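DTDP-4-dehydrorhamnose 3,5-epimerase (Bacillus anthracis str. Ames, PDB 3RYK) probably catalyses epimerisation at C3 and C5 of the sugar ring of dTDP-4-dehydrorhamnose, a step of dTDP-L-rhamnose biosynthesis. Local coordinates at residues I28-N31 / A35-L38; V64-V69 / Q134-K139; N72-A77 / T81-H86; L85-N90 / V110-D115; K96-M101 / I105-V110. All blocks are in the same frame, centred on the assembly; numbering follows the deposited sequence. Where two conformers were deposited one is given.

Contact 1: I28-N31 / A35-L38; sequences IETN and AKLL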
# COMPACT_ATOMS: atom_id res chain seq x y z
N ILE A 28 -3.39 13.21 -14.16
CA ILE A 28 -4.60 13.15 -14.98
C ILE A 28 -5.25 14.52 -15.02
O ILE A 28 -5.69 14.99 -16.08
CB ILE A 28 -5.56 12.07 -14.46
CG1 ILE A 28 -5.07 10.69 -14.92
CG2 ILE A 28 -6.98 12.32 -14.94
CD1 ILE A 28 -5.37 9.59 -13.98
N GLU A 29 -5.33 15.18 -13.86
CA GLU A 29 -5.91 16.52 -13.77
C GLU A 29 -5.55 17.12 -12.42
O GLU A 29 -5.26 16.40 -11.46
CB GLU A 29 -7.44 16.49 -13.90
CG GLU A 29 -8.14 15.69 -12.80
CD GLU A 29 -9.66 15.72 -12.89
OE1 GLU A 29 -10.22 16.34 -13.81
OE2 GLU A 29 -10.30 15.12 -12.00
N THR A 30 -5.55 18.45 -12.38
CA THR A 30 -5.25 19.19 -11.18
C THR A 30 -6.46 20.09 -10.94
O THR A 30 -6.98 20.71 -11.87
CB THR A 30 -4.00 20.08 -11.32
OG1 THR A 30 -2.85 19.28 -11.67
CG2 THR A 30 -3.72 20.83 -10.02
N ASN A 31 -6.94 20.12 -9.70
CA ASN A 31 -8.07 20.95 -9.34
C ASN A 31 -7.79 21.67 -8.02
O ASN A 31 -7.03 21.20 -7.19
CB ASN A 31 -9.40 20.17 -9.24
CG ASN A 31 -9.82 19.51 -10.54
OD1 ASN A 31 -9.23 18.53 -10.98
ND2 ASN A 31 -10.93 19.98 -11.11
N ALA A 35 -4.87 19.89 -5.70
CA ALA A 35 -5.41 18.51 -5.73
C ALA A 35 -5.01 17.87 -7.06
O ALA A 35 -5.20 18.45 -8.10
CB ALA A 35 -6.91 18.48 -5.55
N LYS A 36 -4.49 16.65 -7.01
CA LYS A 36 -4.03 15.98 -8.22
C LYS A 36 -4.50 14.54 -8.36
O LYS A 36 -4.34 13.76 -7.44
CB LYS A 36 -2.49 16.00 -8.22
CG LYS A 36 -1.89 17.41 -8.29
CD LYS A 36 -0.38 17.39 -8.03
CE LYS A 36 0.25 18.78 -8.10
NZ LYS A 36 0.16 19.35 -9.49
N LEU A 37 -5.11 14.23 -9.50
CA LEU A 37 -5.58 12.88 -9.80
C LEU A 37 -4.39 12.32 -10.57
O LEU A 37 -4.00 12.89 -11.59
CB LEU A 37 -6.85 12.87 -10.65
CG LEU A 37 -7.41 11.49 -10.97
CD1 LEU A 37 -7.82 10.74 -9.70
CD2 LEU A 37 -8.60 11.64 -11.90
N LEU A 38 -3.82 11.23 -10.08
CA LEU A 38 -2.64 10.61 -10.68
C LEU A 38 -2.82 9.19 -11.19
O LEU A 38 -3.70 8.46 -10.73
CB LEU A 38 -1.56 10.55 -9.59
CG LEU A 38 -1.18 11.85 -8.86
CD1 LEU A 38 -0.15 11.58 -7.74
CD2 LEU A 38 -0.66 12.87 -9.84
O HOH W 1 -7.87 16.93 -8.95
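Backbone hydrogen bonds join Glu29 to Leu37 and Asn31 to Ala35 as the hydrogen-bonded pairs of an antiparallel hairpin, with Thr30 facing Lys36 between them as a non-hydrogen-bonded pair. The straightest bond runs from Leu37 N to Glu29 O, 2.9 Å at 172°; Asn31 and Ala35 exchange bonds in both directions. At the far end a classic beta bulge sets Ile28 and Glu29 together against Leu37: Ile28 N donates to Leu37 O at 2.7 Å, and Glu29 N reaches the same oxygen only weakly. Apolar contact gathers round Leu37. The Ile28 methyl CG2, anti to the backbone N, meets Leu37 CD2 at 3.5 Å, and the Glu29 methylene CG lies 3.8 Å from Leu37 CB. Beyond CG the Glu29 chain is extended. On the other face Lys36 lies along Thr30, pointing the same way, with OG1 of Thr30 3.7 Å from NZ of Lys36, and also touches Val64. One water donates to Asn31 OD1 at 2.9 Å and, weakly, to Ala35 O, a loose water bridge from the Asn31 side chain to the opposite strand. The chemistry thus combines two elements: buried Leu37 is packed by partly exposed Ile28 and by the aliphatic part of Glu29, whose carboxylate goes to Arg123 in a salt bridge, while backbone bonds, with the bulge at one end, hold the two strands together.

Contact 2: V64-V69 / Q134-K139; sequences VTHSFV and QLLVPK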
# COMPACT_ATOMS: atom_id res chain seq x y z
N VAL A 64 4.70 17.41 -6.09
CA VAL A 64 4.11 16.78 -4.92
C VAL A 64 5.31 16.37 -4.08
O VAL A 64 5.91 15.30 -4.29
CB VAL A 64 3.24 15.58 -5.32
CG1 VAL A 64 2.58 14.95 -4.10
CG2 VAL A 64 2.17 16.03 -6.32
N THR A 65 5.67 17.25 -3.15
CA THR A 65 6.80 17.04 -2.26
C THR A 65 6.30 16.85 -0.83
O THR A 65 5.92 17.82 -0.15
CB THR A 65 7.75 18.24 -2.37
OG1 THR A 65 8.11 18.42 -3.74
CG2 THR A 65 9.01 18.04 -1.52
N HIS A 66 6.28 15.59 -0.40
CA HIS A 66 5.83 15.23 0.94
C HIS A 66 6.54 13.98 1.40
O HIS A 66 6.83 13.08 0.61
CB HIS A 66 4.33 14.91 0.96
CG HIS A 66 3.48 15.99 0.39
ND1 HIS A 66 3.15 17.13 1.09
CD2 HIS A 66 2.86 16.09 -0.81
CE1 HIS A 66 2.38 17.89 0.34
NE2 HIS A 66 2.19 17.29 -0.82
N SER A 67 6.80 13.92 2.70
CA SER A 67 7.46 12.77 3.30
C SER A 67 6.34 12.08 4.07
O SER A 67 5.88 12.59 5.10
CB SER A 67 8.63 13.19 4.18
OG SER A 67 9.61 13.87 3.40
N PHE A 68 5.87 10.95 3.54
CA PHE A 68 4.79 10.20 4.18
C PHE A 68 5.28 9.35 5.33
O PHE A 68 6.30 8.68 5.23
CB PHE A 68 3.99 9.41 3.15
CG PHE A 68 3.26 10.28 2.16
CD1 PHE A 68 2.01 10.77 2.46
CD2 PHE A 68 3.83 10.63 0.96
CE1 PHE A 68 1.33 11.58 1.59
CE2 PHE A 68 3.15 11.45 0.07
CZ PHE A 68 1.90 11.92 0.38
N VAL A 69 4.53 9.39 6.44
CA VAL A 69 4.88 8.66 7.67
C VAL A 69 3.98 7.50 8.07
O VAL A 69 4.36 6.68 8.89
CB VAL A 69 4.94 9.65 8.87
CG1 VAL A 69 5.97 10.72 8.61
CG2 VAL A 69 3.59 10.30 9.11
N GLN A 134 -4.95 7.48 -8.27
CA GLN A 134 -4.67 7.98 -6.94
C GLN A 134 -5.06 9.43 -6.87
O GLN A 134 -5.15 10.11 -7.87
CB GLN A 134 -3.19 7.79 -6.59
CG GLN A 134 -2.71 6.34 -6.80
CD GLN A 134 -1.33 6.05 -6.23
OE1 GLN A 134 -0.79 6.81 -5.42
NE2 GLN A 134 -0.76 4.93 -6.64
N LEU A 135 -5.38 9.89 -5.67
CA LEU A 135 -5.76 11.28 -5.48
C LEU A 135 -4.88 11.87 -4.39
O LEU A 135 -4.74 11.29 -3.31
CB LEU A 135 -7.23 11.36 -5.07
CG LEU A 135 -7.79 12.76 -4.88
CD1 LEU A 135 -7.78 13.55 -6.18
CD2 LEU A 135 -9.21 12.66 -4.33
N LEU A 136 -4.27 13.02 -4.68
CA LEU A 136 -3.41 13.73 -3.75
C LEU A 136 -4.35 14.78 -3.17
O LEU A 136 -4.82 15.67 -3.89
CB LEU A 136 -2.20 14.36 -4.46
CG LEU A 136 -1.12 15.05 -3.61
CD1 LEU A 136 -1.62 16.31 -2.87
CD2 LEU A 136 -0.51 14.06 -2.64
N VAL A 137 -4.68 14.64 -1.88
CA VAL A 137 -5.56 15.55 -1.18
C VAL A 137 -4.67 16.49 -0.34
O VAL A 137 -4.05 16.06 0.65
CB VAL A 137 -6.53 14.82 -0.23
CG1 VAL A 137 -7.59 15.78 0.27
CG2 VAL A 137 -7.19 13.63 -0.93
N PRO A 138 -4.60 17.78 -0.71
CA PRO A 138 -3.76 18.67 0.06
C PRO A 138 -4.30 18.99 1.45
O PRO A 138 -5.43 18.61 1.79
CB PRO A 138 -3.78 19.98 -0.76
CG PRO A 138 -4.50 19.71 -2.00
CD PRO A 138 -5.28 18.46 -1.83
N LYS A 139 -3.47 19.67 2.24
CA LYS A 139 -3.88 20.09 3.58
C LYS A 139 -4.92 21.19 3.33
O LYS A 139 -4.85 21.89 2.33
CB LYS A 139 -2.68 20.64 4.37
CG LYS A 139 -1.64 19.59 4.71
CD LYS A 139 -0.50 20.18 5.48
CE LYS A 139 0.45 19.10 5.95
NZ LYS A 139 1.55 19.64 6.78
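Leu136 is the single side chain of strand 134-137 on which three residues of the loop 64-69 converge. The tight part is Val64: its methyl CG1 lies 3.5 Å from Leu136 CD2 and 3.7 Å from Leu136 CG, the two side chains lying alongside and pointing opposite ways. Both use the same first torsion. Val64 CG1 stands anti to the backbone N (chi1 -178°), and Leu136 CG does likewise (chi1 -175°), which sends each branch across to the other; both residues are buried. The rings approach more loosely, and both meet the same methyl. His66 CD2 stays 4.3 Å from Leu136 CD2, the methyl lying obliquely to the imidazole, while Val64 CG1 sits in plane at the edge of that ring. Phe68 turns its far carbon CZ to Leu136 CD2 at 4.4 Å and receives the methyl at the ring edge, near its plane. No hydrogen bond crosses between the segments, and Thr65 and Ser67 are exposed on the outer side of the loop. The strand is bonded through the Leu136 backbone to Lys36 on one side and, through Leu135 and Val137, to strand 96-100 on the other. The loop between helix 56-61 and strand 70-76 is thus laid over one face of a sheet strand through Val64, with His66 and Phe68 beside it, within the jelly-roll-like fold of the enzyme.

Contact 3: N72-A77 / T81-H86; sequences NVSYSA and TIRGLH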
# COMPACT_ATOMS: atom_id res chain seq x y z
N ASN A 72 -2.52 3.82 5.86
CA ASN A 72 -3.76 3.35 6.44
C ASN A 72 -4.51 2.49 5.42
O ASN A 72 -4.44 2.77 4.23
CB ASN A 72 -4.60 4.57 6.81
CG ASN A 72 -3.90 5.49 7.81
OD1 ASN A 72 -3.24 5.02 8.73
ND2 ASN A 72 -4.07 6.80 7.64
N VAL A 73 -5.20 1.46 5.89
CA VAL A 73 -6.00 0.58 5.04
C VAL A 73 -7.41 0.50 5.62
O VAL A 73 -7.59 0.11 6.78
CB VAL A 73 -5.40 -0.84 4.89
CG1 VAL A 73 -6.34 -1.75 4.09
CG2 VAL A 73 -4.02 -0.75 4.23
N SER A 74 -8.39 0.91 4.80
CA SER A 74 -9.80 0.91 5.13
C SER A 74 -10.53 -0.19 4.37
O SER A 74 -10.52 -0.20 3.14
CB SER A 74 -10.39 2.28 4.76
OG SER A 74 -11.80 2.29 4.84
N TYR A 75 -11.12 -1.13 5.10
CA TYR A 75 -11.90 -2.22 4.51
C TYR A 75 -13.36 -1.97 4.85
O TYR A 75 -13.69 -1.66 6.02
CB TYR A 75 -11.47 -3.63 4.98
CG TYR A 75 -12.50 -4.69 4.62
CD1 TYR A 75 -12.59 -5.24 3.33
CD2 TYR A 75 -13.41 -5.13 5.57
CE1 TYR A 75 -13.58 -6.21 3.02
CE2 TYR A 75 -14.39 -6.08 5.27
CZ TYR A 75 -14.49 -6.62 4.02
OH TYR A 75 -15.49 -7.55 3.81
N SER A 76 -14.22 -2.06 3.83
CA SER A 76 -15.66 -1.86 3.97
C SER A 76 -16.35 -3.07 3.31
O SER A 76 -16.27 -3.28 2.10
CB SER A 76 -16.11 -0.56 3.31
OG SER A 76 -15.47 0.57 3.87
N ALA A 77 -17.01 -3.88 4.13
CA ALA A 77 -17.67 -5.07 3.63
C ALA A 77 -18.85 -4.83 2.67
O ALA A 77 -18.98 -5.52 1.66
CB ALA A 77 -18.13 -5.95 4.81
N THR A 81 -20.96 2.21 1.76
CA THR A 81 -20.41 2.55 3.05
C THR A 81 -19.74 3.90 2.86
O THR A 81 -18.96 4.10 1.93
CB THR A 81 -19.37 1.52 3.53
OG1 THR A 81 -19.98 0.23 3.64
CG2 THR A 81 -18.75 1.92 4.88
N ILE A 82 -20.06 4.86 3.71
CA ILE A 82 -19.44 6.18 3.63
C ILE A 82 -18.44 6.41 4.76
O ILE A 82 -18.77 6.28 5.95
CB ILE A 82 -20.46 7.35 3.53
CG1 ILE A 82 -21.02 7.43 2.11
CG2 ILE A 82 -19.78 8.68 3.81
CD1 ILE A 82 -21.95 8.59 1.88
N ARG A 83 -17.22 6.74 4.35
CA ARG A 83 -16.11 7.03 5.25
C ARG A 83 -15.75 8.52 5.09
O ARG A 83 -15.19 8.92 4.06
CB ARG A 83 -14.90 6.16 4.89
CG ARG A 83 -15.14 4.64 4.92
CD ARG A 83 -15.53 4.09 6.27
NE ARG A 83 -15.60 2.63 6.19
CZ ARG A 83 -15.83 1.81 7.21
NH1 ARG A 83 -16.05 2.29 8.44
NH2 ARG A 83 -15.85 0.50 7.00
N GLY A 84 -16.09 9.33 6.09
CA GLY A 84 -15.82 10.78 6.07
C GLY A 84 -17.06 11.65 6.27
O GLY A 84 -18.09 11.15 6.76
N LEU A 85 -17.01 12.95 5.91
CA LEU A 85 -15.83 13.66 5.34
C LEU A 85 -14.87 14.05 6.46
O LEU A 85 -15.24 14.84 7.32
CB LEU A 85 -16.28 14.95 4.63
CG LEU A 85 -17.19 14.95 3.40
CD1 LEU A 85 -17.67 16.36 3.09
CD2 LEU A 85 -16.46 14.33 2.21
N HIS A 86 -13.64 13.52 6.42
CA HIS A 86 -12.60 13.77 7.42
C HIS A 86 -11.58 14.87 7.12
O HIS A 86 -11.28 15.16 5.97
CB HIS A 86 -11.77 12.48 7.60
CG HIS A 86 -10.53 12.65 8.43
ND1 HIS A 86 -9.38 13.22 7.94
CD2 HIS A 86 -10.25 12.28 9.70
CE1 HIS A 86 -8.45 13.24 8.88
NE2 HIS A 86 -8.95 12.67 9.96
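Arg83 lays its guanidinium beside Ser76, gripping the hydroxyl side-on with two nitrogens. NE donates to Ser76 OG at 3.1 Å and NH2 to the same oxygen at 3.2 Å, the oxygen lying only 4° out of the guanidinium plane in each case. A bend at chi2 (-62°) turns the arginine chain back toward the serines of the facing strand. Ser76 OG, anti to its own carbonyl carbon, points across to receive it. Thr81 lies over part of one face of the group: its methyl CG2 stands 3.3 Å above the guanidinium plane, offset toward the rim, and is 3.7 Å from Ser76 OG. Ser74 OG is more distant, 4.0 Å from Arg83 NE. Two bonds to one oxygen probably restrict the rotation of the guanidinium. The Arg83 side chain lies about 4 Å from the bound pyrophosphate at the nearest atoms, so the serine probably helps to hold the arginine beside that anion. Strand 70-76 lies in one sheet, bonded to strand 152-158 and continued across the interface by a strand of the second subunit; strand 82-88 belongs to the other sheet, beside strand 141-147, whose Phe145 touches both Ser74 and Arg83.

Contact 4: L85-N90 / V110-D115; sequences LHFQKN and VDLRKD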
# COMPACT_ATOMS: atom_id res chain seq x y z
N LEU A 85 -17.01 12.95 5.91
CA LEU A 85 -15.83 13.66 5.34
C LEU A 85 -14.87 14.05 6.46
O LEU A 85 -15.24 14.84 7.32
CB LEU A 85 -16.28 14.95 4.63
CG LEU A 85 -17.19 14.95 3.40
CD1 LEU A 85 -17.67 16.36 3.09
CD2 LEU A 85 -16.46 14.33 2.21
N HIS A 86 -13.64 13.52 6.42
CA HIS A 86 -12.60 13.77 7.42
C HIS A 86 -11.58 14.87 7.12
O HIS A 86 -11.28 15.16 5.97
CB HIS A 86 -11.77 12.48 7.60
CG HIS A 86 -10.53 12.65 8.43
ND1 HIS A 86 -9.38 13.22 7.94
CD2 HIS A 86 -10.25 12.28 9.70
CE1 HIS A 86 -8.45 13.24 8.88
NE2 HIS A 86 -8.95 12.67 9.96
N PHE A 87 -11.05 15.48 8.18
CA PHE A 87 -10.01 16.49 8.06
C PHE A 87 -9.43 16.58 9.47
O PHE A 87 -10.18 16.55 10.46
CB PHE A 87 -10.41 17.86 7.49
CG PHE A 87 -11.31 18.67 8.36
CD1 PHE A 87 -10.78 19.53 9.31
CD2 PHE A 87 -12.68 18.62 8.19
CE1 PHE A 87 -11.61 20.30 10.11
CE2 PHE A 87 -13.51 19.40 8.98
CZ PHE A 87 -12.98 20.23 9.94
N GLN A 88 -8.11 16.65 9.57
CA GLN A 88 -7.49 16.74 10.87
C GLN A 88 -7.13 18.21 10.99
O GLN A 88 -6.40 18.75 10.15
CB GLN A 88 -6.27 15.82 10.96
CG GLN A 88 -5.86 15.51 12.38
CD GLN A 88 -4.74 14.50 12.47
OE1 GLN A 88 -4.98 13.34 12.78
NE2 GLN A 88 -3.53 14.91 12.11
N LYS A 89 -7.67 18.89 12.01
CA LYS A 89 -7.38 20.31 12.20
C LYS A 89 -5.93 20.55 12.59
O LYS A 89 -5.33 19.73 13.29
CB LYS A 89 -8.24 20.92 13.33
CG LYS A 89 -9.74 21.09 13.08
CD LYS A 89 -10.40 21.68 14.35
CE LYS A 89 -11.87 22.09 14.15
NZ LYS A 89 -12.80 21.03 13.71
N ASN A 90 -5.38 21.67 12.13
CA ASN A 90 -4.01 22.04 12.49
C ASN A 90 -3.94 22.24 14.01
O ASN A 90 -4.98 22.38 14.66
CB ASN A 90 -3.45 23.25 11.71
CG ASN A 90 -2.66 22.85 10.45
OD1 ASN A 90 -1.66 22.12 10.54
ND2 ASN A 90 -3.03 23.40 9.32
N VAL A 110 -13.29 18.46 -0.53
CA VAL A 110 -13.86 19.79 -0.40
C VAL A 110 -12.76 20.77 0.03
O VAL A 110 -12.03 20.50 0.99
CB VAL A 110 -14.97 19.79 0.68
CG1 VAL A 110 -15.73 21.13 0.63
CG2 VAL A 110 -15.95 18.63 0.48
N ASP A 111 -12.63 21.90 -0.67
CA ASP A 111 -11.61 22.91 -0.35
C ASP A 111 -12.16 23.75 0.82
O ASP A 111 -13.15 24.47 0.66
CB ASP A 111 -11.28 23.77 -1.59
CG ASP A 111 -10.14 24.77 -1.36
OD1 ASP A 111 -9.73 24.98 -0.19
OD2 ASP A 111 -9.61 25.35 -2.35
N LEU A 112 -11.53 23.64 1.99
CA LEU A 112 -11.98 24.40 3.17
C LEU A 112 -11.07 25.58 3.54
O LEU A 112 -11.17 26.13 4.64
CB LEU A 112 -12.20 23.47 4.36
CG LEU A 112 -13.29 22.40 4.20
CD1 LEU A 112 -13.56 21.68 5.51
CD2 LEU A 112 -14.55 23.04 3.69
N ARG A 113 -10.21 25.97 2.61
CA ARG A 113 -9.31 27.09 2.82
C ARG A 113 -10.16 28.34 2.52
O ARG A 113 -10.48 28.63 1.37
CB ARG A 113 -8.10 26.93 1.88
CG ARG A 113 -7.29 25.65 2.15
CD ARG A 113 -6.24 25.39 1.07
NE ARG A 113 -6.85 25.23 -0.25
CZ ARG A 113 -6.19 24.97 -1.38
NH1 ARG A 113 -4.87 24.83 -1.37
NH2 ARG A 113 -6.86 24.85 -2.52
N LYS A 114 -10.54 29.07 3.58
CA LYS A 114 -11.37 30.28 3.44
C LYS A 114 -10.82 31.34 2.49
O LYS A 114 -11.59 32.07 1.86
CB LYS A 114 -11.67 30.89 4.82
CG LYS A 114 -12.59 32.12 4.77
CD LYS A 114 -12.96 32.59 6.17
CE LYS A 114 -13.92 33.76 6.14
NZ LYS A 114 -14.31 34.17 7.51
N ASP A 115 -9.50 31.41 2.37
CA ASP A 115 -8.83 32.36 1.49
C ASP A 115 -8.92 31.93 0.02
O ASP A 115 -9.04 32.75 -0.89
CB ASP A 115 -7.33 32.35 1.79
CG ASP A 115 -6.99 32.75 3.23
OD1 ASP A 115 -7.73 33.54 3.86
OD2 ASP A 115 -5.93 32.29 3.71
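Leu85 and Val110 meet at about a right angle, the methyl CD1 of the leucine 3.9 Å from CG2 of the valine. Val110 places CG2 anti to its carbonyl carbon, which aims that methyl at the leucine, and both residues are buried. Two residues further along, Phe87 and Leu112 repeat the crossing: Leu112 CD1 rests 4.2 Å from both CD2 and CE2 of the phenylalanine, approaching the ring obliquely. Phe87 CG sits between its backbone N and carbonyl carbon (chi1 68°), a torsion that lifts the ring toward the turn carrying Leu112. The strands concerned, 82-88 and 104-111, are not neighbours. Strand 141-147 runs between them in the five-stranded antiparallel sheet of this jelly-roll-like fold, and Ala142 on it touches both Val110 and Leu112, so the two apolar pairs span a strand lying between. Leu112 leaves the sheet in a turn fixed by Asp111. OD1 of the aspartate accepts from Arg113 N at 3.0 Å, an Asx turn, and from Arg113 NE at 2.9 Å; these two donors come from opposite faces of the carboxylate plane. A salt bridge from Arg113 NH2 to Asp111 OD2, 2.8 Å, completes a side-on grip with one nitrogen to each oxygen. The acid lies nearly in the guanidinium plane, whereas the arginine stands above the carboxylate plane, 51° out of it at OD2. Ser116 and Thr118 also bond to OD2, and Arg113 NH1 pairs with Asp34.

Contact 5: K96-M101 / I105-V110; sequences KLIQVM and IYDVIV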
# COMPACT_ATOMS: atom_id res chain seq x y z
N LYS A 96 -2.92 13.81 2.19
CA LYS A 96 -3.26 12.41 1.99
C LYS A 96 -3.03 12.03 0.53
O LYS A 96 -3.03 12.91 -0.32
CB LYS A 96 -4.70 12.13 2.37
CG LYS A 96 -5.03 12.46 3.81
CD LYS A 96 -6.46 12.13 4.13
CE LYS A 96 -6.80 12.49 5.56
NZ LYS A 96 -8.21 12.13 5.86
N LEU A 97 -2.84 10.74 0.27
CA LEU A 97 -2.62 10.20 -1.09
C LEU A 97 -3.37 8.87 -1.04
O LEU A 97 -2.92 7.92 -0.42
CB LEU A 97 -1.14 10.05 -1.39
CG LEU A 97 -0.68 9.61 -2.78
CD1 LEU A 97 -1.13 10.61 -3.84
CD2 LEU A 97 0.82 9.55 -2.72
N ILE A 98 -4.52 8.84 -1.71
CA ILE A 98 -5.40 7.69 -1.69
C ILE A 98 -5.51 6.88 -2.96
O ILE A 98 -5.51 7.43 -4.06
CB ILE A 98 -6.84 8.17 -1.38
CG1 ILE A 98 -6.95 8.96 -0.06
CG2 ILE A 98 -7.82 6.99 -1.35
CD1 ILE A 98 -6.83 10.46 -0.16
N GLN A 99 -5.64 5.57 -2.78
CA GLN A 99 -5.81 4.63 -3.88
C GLN A 99 -6.71 3.48 -3.40
O GLN A 99 -6.87 3.24 -2.19
CB GLN A 99 -4.51 4.05 -4.41
CG GLN A 99 -3.73 3.21 -3.44
CD GLN A 99 -2.52 2.55 -4.07
OE1 GLN A 99 -2.47 2.35 -5.28
NE2 GLN A 99 -1.56 2.17 -3.24
N VAL A 100 -7.27 2.78 -4.38
CA VAL A 100 -8.16 1.65 -4.14
C VAL A 100 -7.44 0.38 -4.58
O VAL A 100 -7.00 0.26 -5.75
CB VAL A 100 -9.49 1.83 -4.87
CG1 VAL A 100 -10.35 0.59 -4.72
CG2 VAL A 100 -10.22 3.09 -4.35
N MET A 101 -7.34 -0.59 -3.67
CA MET A 101 -6.66 -1.85 -3.95
C MET A 101 -7.60 -2.97 -4.40
O MET A 101 -7.20 -3.90 -5.12
CB MET A 101 -5.85 -2.28 -2.72
CG MET A 101 -4.89 -1.17 -2.21
SD MET A 101 -3.75 -0.50 -3.45
CE MET A 101 -2.83 -1.98 -3.88
N ILE A 105 -14.51 3.19 -5.43
CA ILE A 105 -15.13 4.21 -4.61
C ILE A 105 -15.34 5.50 -5.37
O ILE A 105 -14.71 5.75 -6.41
CB ILE A 105 -14.20 4.57 -3.39
CG1 ILE A 105 -12.95 5.37 -3.85
CG2 ILE A 105 -13.83 3.35 -2.61
CD1 ILE A 105 -11.90 5.62 -2.76
N TYR A 106 -16.28 6.29 -4.88
CA TYR A 106 -16.60 7.63 -5.39
C TYR A 106 -16.02 8.46 -4.27
O TYR A 106 -16.58 8.48 -3.17
CB TYR A 106 -18.08 7.84 -5.60
CG TYR A 106 -18.51 9.29 -5.85
CD1 TYR A 106 -18.27 9.93 -7.06
CD2 TYR A 106 -19.24 9.98 -4.88
CE1 TYR A 106 -18.70 11.24 -7.27
CE2 TYR A 106 -19.68 11.30 -5.09
CZ TYR A 106 -19.41 11.93 -6.28
OH TYR A 106 -19.87 13.23 -6.47
N ASP A 107 -14.91 9.13 -4.54
CA ASP A 107 -14.21 9.94 -3.57
C ASP A 107 -14.45 11.43 -3.77
O ASP A 107 -14.34 11.95 -4.88
CB ASP A 107 -12.74 9.56 -3.67
CG ASP A 107 -11.90 10.16 -2.58
OD1 ASP A 107 -11.84 11.40 -2.41
OD2 ASP A 107 -11.26 9.34 -1.90
N VAL A 108 -14.74 12.12 -2.67
CA VAL A 108 -15.01 13.53 -2.71
C VAL A 108 -14.02 14.31 -1.85
O VAL A 108 -13.59 13.82 -0.80
CB VAL A 108 -16.41 13.84 -2.13
CG1 VAL A 108 -16.62 15.38 -1.95
CG2 VAL A 108 -17.51 13.22 -2.98
N ILE A 109 -13.64 15.48 -2.33
CA ILE A 109 -12.74 16.36 -1.59
C ILE A 109 -13.40 17.72 -1.64
O ILE A 109 -14.01 18.08 -2.64
CB ILE A 109 -11.25 16.40 -2.09
CG1 ILE A 109 -11.09 17.10 -3.44
CG2 ILE A 109 -10.65 14.99 -2.11
CD1 ILE A 109 -9.65 17.13 -3.90
N VAL A 110 -13.29 18.46 -0.53
CA VAL A 110 -13.86 19.79 -0.40
C VAL A 110 -12.76 20.77 0.03
O VAL A 110 -12.03 20.50 0.99
CB VAL A 110 -14.97 19.79 0.68
CG1 VAL A 110 -15.73 21.13 0.63
CG2 VAL A 110 -15.95 18.63 0.48
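Val100 and Ile105 press together through the methyl CG2 of the valine, which lies 3.4 Å from Ile105 CD1, closer than carbons normally pack. The same methyl is 3.6 Å from Ile105 CG1 and 4.0 Å from Ile105 CG2, so it lodges against three carbons of the isoleucine as the two chains run antiparallel past one another. Ile105 holds CG1 between its backbone N and carbonyl carbon (chi1 71°), and its extended chain (chi2 -173°) carries CD1 alongside the valine. A looser second pair stands further along: Ile98 CG2 is 4.2 Å from Asp107 OD2. That carboxylate oxygen is hydrogen-bonded to His143 NE2 on strand 141-147, a buried acid paired with a histidine beside the aliphatic layer, and the bond probably helps orient the histidine. In the next shell Leu127 touches both Val100 and Ile105, Val154 touches Ile105 and Ile98, and Leu135 touches Asp107. The backbones behind these side chains are held within separate sheets: Ile98 bonds to Leu135 and Gln99 to Met155 in one, while strand 104-111 lies between 122-128 and 141-147 in the other. No hydrogen bond links the two segments. Side chains packed between two antiparallel sheets, mostly apolar, with the centre of the contact about 3 Å from the centre of the chain, are typical of the core of a jelly-roll-like beta sandwich.

How the contacts relate
From the N terminus, contact 1 closes the tight hairpin of strands 26-31 and 35-45 before any other contact opens. Contact 2 then spans a long loop, from 64-69 to 134-139, and contacts 3, 4 and 5 all nest inside it. Contact 3 closes a short connection where the chain passes from one sheet to the other; contact 4 starts on the strand where contact 3 ends, sharing Leu85 and His86, and encloses contact 5, with which it shares Val110. Strand 134-137 of contact 2 bonds to both strand 35-45 of contact 1 and strand 96-100 of contact 5. Contacts 3 and 5 join the two sheets, whereas contact 4 stays with the five-stranded one.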